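Local coordinates for cellulase (Bacillus sp. BG-CS10, PDB 5E09), which probably hydrolyses internal beta-1,4-glucosidic bonds of cellulose, as a salt-adapted family 5 endoglucanase that also carries carbohydrate-binding modules, at residues V267-T281 against D304-L316. Sequence-based numbering, arbitrary orientation.
Sequences VVLGEFGLLGFDTST and DVTHMLWDNGQHL
L269 is gripped at both ends by the neighbouring strand: its N donates to T306 O at 2.8 Å, and its O accepts from M308 N at 3.0 Å. A weak bond from T306 N to V267 O precedes this pair. Beyond it F272 N reaches M308 O only weakly, whereas W310 N donates firmly to F272 O (3.0 Å). G270 O faces M308 O without a bond; N22 ND2 supplies its donor. CG of F272 sits between its own backbone N and carbonyl carbon (chi1 74°), which lays the ring against the backbone of M308 and L309, CE1 3.3 Å from L309 N, with L309 CD1 over one face. E271 runs alongside W310, its carboxylate 23° from the indole plane and OE1 above one face; R59 forms a salt bridge to OE2 and Y226 a hydrogen bond to OE1, fixing the group's rotation. Further along, Q314 NE2 donates to F277 O (2.9 Å), which lies close to the plane of the Q314 amide, although the donor is tilted from the F277 carbonyl plane. One water donates to both Q314 OE1 and D278 OD1; another accepts from Q314 NE2 and T281 N. D311 OD1 takes G313 N and H315 N from opposite faces of its carboxylate plane, the former closing an Asx turn; L316 N and W21 NE1 bond OD2. Parallel strands 267-272 and 306-311, joined through helix 286-302, form a beta-alpha-beta unit, the seventh and eighth strands of the family 5 TIM barrel.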
ATOM      1  N   VAL A 267       5.860  14.025 -12.613  1.00 38.77           N
ATOM      2  CA  VAL A 267       4.957  13.558 -11.577  1.00 47.03           C
ATOM      3  C   VAL A 267       5.667  12.660 -10.562  1.00 45.43           C
ATOM      4  O   VAL A 267       6.466  11.795 -10.927  1.00 44.07           O
ATOM      5  CB  VAL A 267       3.764  12.792 -12.189  1.00 55.75           C
ATOM      6  CG1 VAL A 267       2.827  12.274 -11.097  1.00 38.14           C
ATOM      7  CG2 VAL A 267       3.016  13.682 -13.170  1.00 43.43           C
ATOM      8  N   VAL A 268       5.387  12.903  -9.285  1.00 41.69           N
ATOM      9  CA  VAL A 268       5.778  12.003  -8.215  1.00 39.75           C
ATOM     10  C   VAL A 268       4.544  11.351  -7.580  1.00 37.88           C
ATOM     11  O   VAL A 268       3.654  12.028  -7.035  1.00 36.52           O
ATOM     12  CB  VAL A 268       6.592  12.720  -7.121  1.00 35.36           C
ATOM     13  CG1 VAL A 268       6.825  11.783  -5.941  1.00 36.00           C
ATOM     14  CG2 VAL A 268       7.926  13.218  -7.678  1.00 36.08           C
ATOM     15  N   LEU A 269       4.487  10.030  -7.690  1.00 31.84           N
ATOM     16  CA  LEU A 269       3.546   9.232  -6.927  1.00 35.15           C
ATOM     17  C   LEU A 269       4.062   9.181  -5.490  1.00 30.83           C
ATOM     18  O   LEU A 269       4.758   8.248  -5.105  1.00 36.02           O
ATOM     19  CB  LEU A 269       3.408   7.829  -7.527  1.00 27.31           C
ATOM     20  CG  LEU A 269       2.352   6.918  -6.904  1.00 33.31           C
ATOM     21  CD1 LEU A 269       0.991   7.593  -6.939  1.00 36.13           C
ATOM     22  CD2 LEU A 269       2.302   5.595  -7.641  1.00 31.18           C
ATOM     23  N   GLY A 270       3.738  10.202  -4.708  1.00 32.03           N
ATOM     24  CA  GLY A 270       4.356  10.394  -3.406  1.00 35.96           C
ATOM     25  C   GLY A 270       4.081   9.309  -2.384  1.00 42.46           C
ATOM     26  O   GLY A 270       4.848   9.130  -1.435  1.00 39.95           O
ATOM     27  N   GLU A 271       2.970   8.602  -2.564  1.00 27.11           N
ATOM     28  CA  GLU A 271       2.652   7.433  -1.758  1.00 31.11           C
ATOM     29  C   GLU A 271       1.976   6.388  -2.618  1.00 36.29           C
ATOM     30  O   GLU A 271       1.095   6.711  -3.421  1.00 38.06           O
ATOM     31  CB  GLU A 271       1.731   7.782  -0.583  1.00 35.76           C
ATOM     32  CG  GLU A 271       2.292   8.768   0.413  1.00 39.06           C
ATOM     33  CD  GLU A 271       1.355   8.998   1.577  1.00 47.04           C
ATOM     34  OE1 GLU A 271       0.394   8.210   1.718  1.00 44.94           O
ATOM     35  OE2 GLU A 271       1.572   9.966   2.342  1.00 41.83           O
ATOM     36  N   PHE A 272       2.385   5.136  -2.458  1.00 39.52           N
ATOM     37  CA  PHE A 272       1.591   4.041  -2.991  1.00 36.81           C
ATOM     38  C   PHE A 272       1.711   2.829  -2.079  1.00 36.85           C
ATOM     39  O   PHE A 272       2.597   2.761  -1.228  1.00 36.15           O
ATOM     40  CB  PHE A 272       1.992   3.706  -4.436  1.00 37.43           C
ATOM     41  CG  PHE A 272       3.305   2.991  -4.567  1.00 39.48           C
ATOM     42  CD1 PHE A 272       4.498   3.698  -4.597  1.00 35.89           C
ATOM     43  CD2 PHE A 272       3.346   1.613  -4.696  1.00 36.08           C
ATOM     44  CE1 PHE A 272       5.704   3.043  -4.732  1.00 38.98           C
ATOM     45  CE2 PHE A 272       4.555   0.949  -4.832  1.00 39.54           C
ATOM     46  CZ  PHE A 272       5.735   1.665  -4.849  1.00 33.26           C
ATOM     47  N   GLY A 273       0.782   1.897  -2.251  1.00 38.92           N
ATOM     48  CA  GLY A 273       0.692   0.704  -1.437  1.00 30.11           C
ATOM     49  C   GLY A 273      -0.683   0.119  -1.686  1.00 40.78           C
ATOM     50  O   GLY A 273      -1.303   0.391  -2.711  1.00 37.22           O
ATOM     51  N   LEU A 274      -1.162  -0.693  -0.757  1.00 35.18           N
ATOM     52  CA  LEU A 274      -2.545  -1.141  -0.802  1.00 46.26           C
ATOM     53  C   LEU A 274      -3.213  -0.722   0.501  1.00 36.45           C
ATOM     54  O   LEU A 274      -2.639  -0.887   1.574  1.00 41.71           O
ATOM     55  CB  LEU A 274      -2.631  -2.655  -1.013  1.00 35.40           C
ATOM     56  CG  LEU A 274      -2.270  -3.155  -2.414  1.00 40.63           C
ATOM     57  CD1 LEU A 274      -2.103  -4.664  -2.413  1.00 30.93           C
ATOM     58  CD2 LEU A 274      -3.339  -2.737  -3.422  1.00 34.05           C
ATOM     59  N   LEU A 275      -4.413  -0.160   0.395  1.00 43.92           N
ATOM     60  CA  LEU A 275      -5.129   0.383   1.544  1.00 42.24           C
ATOM     61  C   LEU A 275      -5.252  -0.632   2.678  1.00 52.07           C
ATOM     62  O   LEU A 275      -5.029  -0.302   3.849  1.00 44.68           O
ATOM     63  CB  LEU A 275      -6.518   0.852   1.117  1.00 45.24           C
ATOM     64  CG  LEU A 275      -7.074   2.065   1.855  1.00 53.87           C
ATOM     65  CD1 LEU A 275      -6.198   3.268   1.569  1.00 40.77           C
ATOM     66  CD2 LEU A 275      -8.513   2.327   1.444  1.00 48.31           C
ATOM     67  N   GLY A 276      -5.584  -1.870   2.317  1.00 44.01           N
ATOM     68  CA  GLY A 276      -5.734  -2.944   3.283  1.00 38.00           C
ATOM     69  C   GLY A 276      -4.541  -3.151   4.201  1.00 44.31           C
ATOM     70  O   GLY A 276      -4.694  -3.681   5.306  1.00 41.41           O
ATOM     71  N   PHE A 277      -3.357  -2.728   3.758  1.00 35.58           N
ATOM     72  CA  PHE A 277      -2.149  -2.843   4.575  1.00 38.03           C
ATOM     73  C   PHE A 277      -2.279  -2.102   5.907  1.00 43.01           C
ATOM     74  O   PHE A 277      -1.562  -2.410   6.859  1.00 46.70           O
ATOM     75  CB  PHE A 277      -0.924  -2.320   3.819  1.00 40.79           C
ATOM     76  CG  PHE A 277      -0.438  -3.238   2.728  1.00 44.07           C
ATOM     77  CD1 PHE A 277      -1.025  -4.478   2.525  1.00 35.06           C
ATOM     78  CD2 PHE A 277       0.613  -2.858   1.909  1.00 38.60           C
ATOM     79  CE1 PHE A 277      -0.576  -5.320   1.522  1.00 43.14           C
ATOM     80  CE2 PHE A 277       1.066  -3.698   0.902  1.00 46.54           C
ATOM     81  CZ  PHE A 277       0.470  -4.931   0.710  1.00 35.75           C
ATOM     82  N   ASP A 278      -3.180  -1.126   5.978  1.00 39.24           N
ATOM     83  CA  ASP A 278      -3.414  -0.426   7.240  1.00 52.91           C
ATOM     84  C   ASP A 278      -3.942  -1.399   8.298  1.00 50.18           C
ATOM     85  O   ASP A 278      -3.567  -1.331   9.469  1.00 49.69           O
ATOM     86  CB  ASP A 278      -4.375   0.743   7.039  1.00 52.04           C
ATOM     87  CG  ASP A 278      -3.705   1.931   6.369  1.00 70.51           C
ATOM     88  OD1 ASP A 278      -2.458   2.023   6.435  1.00 56.75           O
ATOM     89  OD2 ASP A 278      -4.419   2.768   5.776  1.00 70.91           O
ATOM     90  N   THR A 279      -4.796  -2.319   7.874  1.00 42.87           N
ATOM     91  CA  THR A 279      -5.146  -3.455   8.708  1.00 47.13           C
ATOM     92  C   THR A 279      -3.921  -4.356   8.839  1.00 44.70           C
ATOM     93  O   THR A 279      -3.308  -4.444   9.900  1.00 51.51           O
ATOM     94  CB  THR A 279      -6.328  -4.256   8.118  1.00 50.40           C
ATOM     95  OG1 THR A 279      -7.430  -3.375   7.868  1.00 53.41           O
ATOM     96  CG2 THR A 279      -6.763  -5.359   9.072  1.00 43.30           C
ATOM     97  N   SER A 280      -3.549  -5.002   7.739  1.00 50.76           N
ATOM     98  CA  SER A 280      -2.421  -5.924   7.745  1.00 41.24           C
ATOM     99  C   SER A 280      -1.988  -6.305   6.338  1.00 42.33           C
ATOM    100  O   SER A 280      -2.764  -6.237   5.387  1.00 48.54           O
ATOM    101  CB  SER A 280      -2.769  -7.195   8.530  1.00 47.19           C
ATOM    102  OG  SER A 280      -1.798  -8.205   8.315  1.00 42.81           O
ATOM    103  N   THR A 281      -0.738  -6.725   6.221  1.00 41.96           N
ATOM    104  CA  THR A 281      -0.218  -7.253   4.970  1.00 49.71           C
ATOM    105  C   THR A 281      -0.948  -8.548   4.580  1.00 46.96           C
ATOM    106  O   THR A 281      -1.119  -8.843   3.397  1.00 37.31           O
ATOM    107  CB  THR A 281       1.310  -7.468   5.090  1.00 43.82           C
ATOM    108  OG1 THR A 281       1.569  -8.382   6.165  1.00 48.51           O
ATOM    109  CG2 THR A 281       2.051  -6.168   5.325  1.00 58.39           C
ATOM    110  N   ASP A 304       6.855   7.168 -17.003  1.00 45.85           N
ATOM    111  CA  ASP A 304       7.844   8.022 -16.329  1.00 40.13           C
ATOM    112  C   ASP A 304       7.363   8.635 -15.012  1.00 47.50           C
ATOM    113  O   ASP A 304       7.699   9.779 -14.688  1.00 37.46           O
ATOM    114  CB  ASP A 304       8.296   9.151 -17.257  1.00 57.45           C
ATOM    115  CG  ASP A 304       8.990   8.641 -18.504  1.00 56.78           C
ATOM    116  OD1 ASP A 304       9.594   7.547 -18.450  1.00 56.49           O
ATOM    117  OD2 ASP A 304       8.922   9.337 -19.541  1.00 62.26           O
ATOM    118  N   VAL A 305       6.581   7.877 -14.252  1.00 41.06           N
ATOM    119  CA  VAL A 305       6.160   8.332 -12.935  1.00 42.15           C
ATOM    120  C   VAL A 305       7.134   7.851 -11.871  1.00 36.35           C
ATOM    121  O   VAL A 305       7.261   6.651 -11.639  1.00 40.60           O
ATOM    122  CB  VAL A 305       4.746   7.838 -12.575  1.00 39.11           C
ATOM    123  CG1 VAL A 305       4.365   8.303 -11.168  1.00 33.25           C
ATOM    124  CG2 VAL A 305       3.732   8.327 -13.597  1.00 31.24           C
ATOM    125  N   THR A 306       7.828   8.789 -11.233  1.00 35.63           N
ATOM    126  CA  THR A 306       8.677   8.453 -10.102  1.00 30.41           C
ATOM    127  C   THR A 306       7.776   8.089  -8.924  1.00 36.96           C
ATOM    128  O   THR A 306       6.855   8.833  -8.600  1.00 35.94           O
ATOM    129  CB  THR A 306       9.611   9.615  -9.734  1.00 35.38           C
ATOM    130  OG1 THR A 306      10.684   9.678 -10.684  1.00 43.12           O
ATOM    131  CG2 THR A 306      10.193   9.427  -8.345  1.00 28.97           C
ATOM    132  N   HIS A 307       8.020   6.940  -8.300  1.00 32.48           N
ATOM    133  CA  HIS A 307       7.138   6.456  -7.242  1.00 35.04           C
ATOM    134  C   HIS A 307       7.855   6.295  -5.905  1.00 31.39           C
ATOM    135  O   HIS A 307       9.068   6.075  -5.857  1.00 36.44           O
ATOM    136  CB  HIS A 307       6.506   5.127  -7.655  1.00 41.39           C
ATOM    137  CG  HIS A 307       7.506   4.084  -8.043  1.00 46.87           C
ATOM    138  ND1 HIS A 307       8.311   3.448  -7.119  1.00 36.35           N
ATOM    139  CD2 HIS A 307       7.844   3.580  -9.251  1.00 39.40           C
ATOM    140  CE1 HIS A 307       9.097   2.592  -7.748  1.00 49.73           C
ATOM    141  NE2 HIS A 307       8.837   2.653  -9.042  1.00 34.38           N
HETATM  142  N   MSE A 308       7.089   6.399  -4.822  1.00 30.23           N
HETATM  143  CA  MSE A 308       7.626   6.346  -3.461  1.00 38.49           C
HETATM  144  C   MSE A 308       6.746   5.501  -2.533  1.00 41.36           C
HETATM  145  O   MSE A 308       5.625   5.893  -2.199  1.00 39.67           O
HETATM  146  CB  MSE A 308       7.769   7.760  -2.893  1.00 34.95           C
HETATM  147  CG  MSE A 308       8.455   8.736  -3.834  1.00 32.55           C
HETATM  148 SE   MSE A 308       8.823  10.431  -2.991  0.61 43.18          SE
HETATM  149  CE  MSE A 308      10.468   9.955  -2.056  1.00 33.23           C
ATOM    150  N   LEU A 309       7.266   4.352  -2.113  1.00 36.42           N
ATOM    151  CA  LEU A 309       6.503   3.372  -1.348  1.00 33.89           C
ATOM    152  C   LEU A 309       6.156   3.865   0.052  1.00 38.84           C
ATOM    153  O   LEU A 309       7.012   4.395   0.762  1.00 35.67           O
ATOM    154  CB  LEU A 309       7.294   2.063  -1.256  1.00 40.47           C
ATOM    155  CG  LEU A 309       6.780   0.947  -0.344  1.00 40.29           C
ATOM    156  CD1 LEU A 309       5.574   0.258  -0.963  1.00 35.69           C
ATOM    157  CD2 LEU A 309       7.894  -0.050  -0.039  1.00 31.99           C
ATOM    158  N   TRP A 310       4.901   3.688   0.450  1.00 32.07           N
ATOM    159  CA  TRP A 310       4.495   4.037   1.805  1.00 39.67           C
ATOM    160  C   TRP A 310       4.888   2.920   2.766  1.00 39.29           C
ATOM    161  O   TRP A 310       4.439   1.783   2.619  1.00 38.77           O
ATOM    162  CB  TRP A 310       2.986   4.295   1.890  1.00 38.68           C
ATOM    163  CG  TRP A 310       2.532   4.561   3.297  1.00 41.97           C
ATOM    164  CD1 TRP A 310       1.808   3.723   4.103  1.00 38.16           C
ATOM    165  CD2 TRP A 310       2.798   5.725   4.076  1.00 31.48           C
ATOM    166  NE1 TRP A 310       1.599   4.302   5.326  1.00 42.08           N
ATOM    167  CE2 TRP A 310       2.204   5.545   5.339  1.00 35.63           C
ATOM    168  CE3 TRP A 310       3.476   6.928   3.825  1.00 37.18           C
ATOM    169  CZ2 TRP A 310       2.259   6.498   6.351  1.00 33.36           C
ATOM    170  CZ3 TRP A 310       3.538   7.881   4.831  1.00 38.20           C
ATOM    171  CH2 TRP A 310       2.933   7.659   6.079  1.00 34.41           C
ATOM    172  N   ASP A 311       5.730   3.247   3.740  1.00 38.34           N
ATOM    173  CA  ASP A 311       6.212   2.264   4.706  1.00 35.11           C
ATOM    174  C   ASP A 311       6.048   2.793   6.124  1.00 34.19           C
ATOM    175  O   ASP A 311       6.865   3.581   6.585  1.00 37.18           O
ATOM    176  CB  ASP A 311       7.679   1.925   4.430  1.00 37.69           C
ATOM    177  CG  ASP A 311       8.161   0.679   5.181  1.00 54.30           C
ATOM    178  OD1 ASP A 311       7.549   0.294   6.207  1.00 38.36           O
ATOM    179  OD2 ASP A 311       9.173   0.088   4.731  1.00 40.23           O
ATOM    180  N   ASN A 312       4.998   2.350   6.812  1.00 39.65           N
ATOM    181  CA  ASN A 312       4.690   2.849   8.152  1.00 42.73           C
ATOM    182  C   ASN A 312       5.443   2.093   9.243  1.00 48.07           C
ATOM    183  O   ASN A 312       5.197   2.297  10.433  1.00 37.83           O
ATOM    184  CB  ASN A 312       3.178   2.778   8.422  1.00 38.79           C
ATOM    185  CG  ASN A 312       2.620   1.353   8.369  1.00 46.77           C
ATOM    186  OD1 ASN A 312       3.358   0.370   8.470  1.00 46.76           O
ATOM    187  ND2 ASN A 312       1.302   1.243   8.221  1.00 36.77           N
ATOM    188  N   GLY A 313       6.347   1.211   8.822  1.00 45.63           N
ATOM    189  CA  GLY A 313       7.059   0.338   9.737  1.00 41.24           C
ATOM    190  C   GLY A 313       6.811  -1.134   9.448  1.00 48.77           C
ATOM    191  O   GLY A 313       7.478  -2.005  10.010  1.00 45.67           O
ATOM    192  N   GLN A 314       5.862  -1.409   8.556  1.00 40.82           N
ATOM    193  CA  GLN A 314       5.401  -2.773   8.306  1.00 33.96           C
ATOM    194  C   GLN A 314       6.117  -3.489   7.160  1.00 40.46           C
ATOM    195  O   GLN A 314       5.888  -4.677   6.941  1.00 40.65           O
ATOM    196  CB  GLN A 314       3.895  -2.770   8.017  1.00 39.79           C
ATOM    197  CG  GLN A 314       3.524  -2.291   6.621  1.00 38.33           C
ATOM    198  CD  GLN A 314       2.019  -2.140   6.424  1.00 44.30           C
ATOM    199  OE1 GLN A 314       1.561  -1.223   5.740  1.00 45.87           O
ATOM    200  NE2 GLN A 314       1.248  -3.041   7.021  1.00 43.57           N
ATOM    201  N   HIS A 315       6.968  -2.785   6.421  1.00 40.75           N
ATOM    202  CA  HIS A 315       7.680  -3.424   5.314  1.00 38.64           C
ATOM    203  C   HIS A 315       9.143  -3.676   5.653  1.00 43.99           C
ATOM    204  O   HIS A 315       9.602  -4.817   5.617  1.00 46.49           O
ATOM    205  CB  HIS A 315       7.564  -2.590   4.037  1.00 34.35           C
ATOM    206  CG  HIS A 315       6.174  -2.506   3.502  1.00 45.61           C
ATOM    207  ND1 HIS A 315       5.330  -3.604   3.434  1.00 42.22           N
ATOM    208  CD2 HIS A 315       5.455  -1.465   3.020  1.00 43.42           C
ATOM    209  CE1 HIS A 315       4.174  -3.238   2.929  1.00 46.87           C
ATOM    210  NE2 HIS A 315       4.219  -1.936   2.669  1.00 44.14           N
ATOM    211  N   LEU A 316       9.883  -2.617   5.962  1.00 43.40           N
ATOM    212  CA  LEU A 316      11.236  -2.781   6.470  1.00 46.03           C
ATOM    213  C   LEU A 316      11.181  -2.947   7.981  1.00 42.84           C
ATOM    214  O   LEU A 316      10.636  -2.096   8.681  1.00 47.50           O
ATOM    215  CB  LEU A 316      12.119  -1.589   6.104  1.00 43.22           C
ATOM    216  CG  LEU A 316      13.586  -1.698   6.539  1.00 55.54           C
ATOM    217  CD1 LEU A 316      14.360  -2.645   5.632  1.00 39.35           C
ATOM    218  CD2 LEU A 316      14.248  -0.338   6.572  1.00 43.10           C
TER
HETATM  219  O   HOH W   1       6.601  12.617 -15.240  1.00 40.80           O
HETATM  220  O   HOH W   2      -0.425   0.807   5.128  1.00 47.25           O
HETATM  221  O   HOH W   3      -0.478  -1.154   9.717  1.00 48.19           O
HETATM  222  O   HOH W   4      -0.669   3.806   7.790  1.00 53.24           O
HETATM  223  O   HOH W   5       1.308  -5.892   8.274  1.00 46.20           O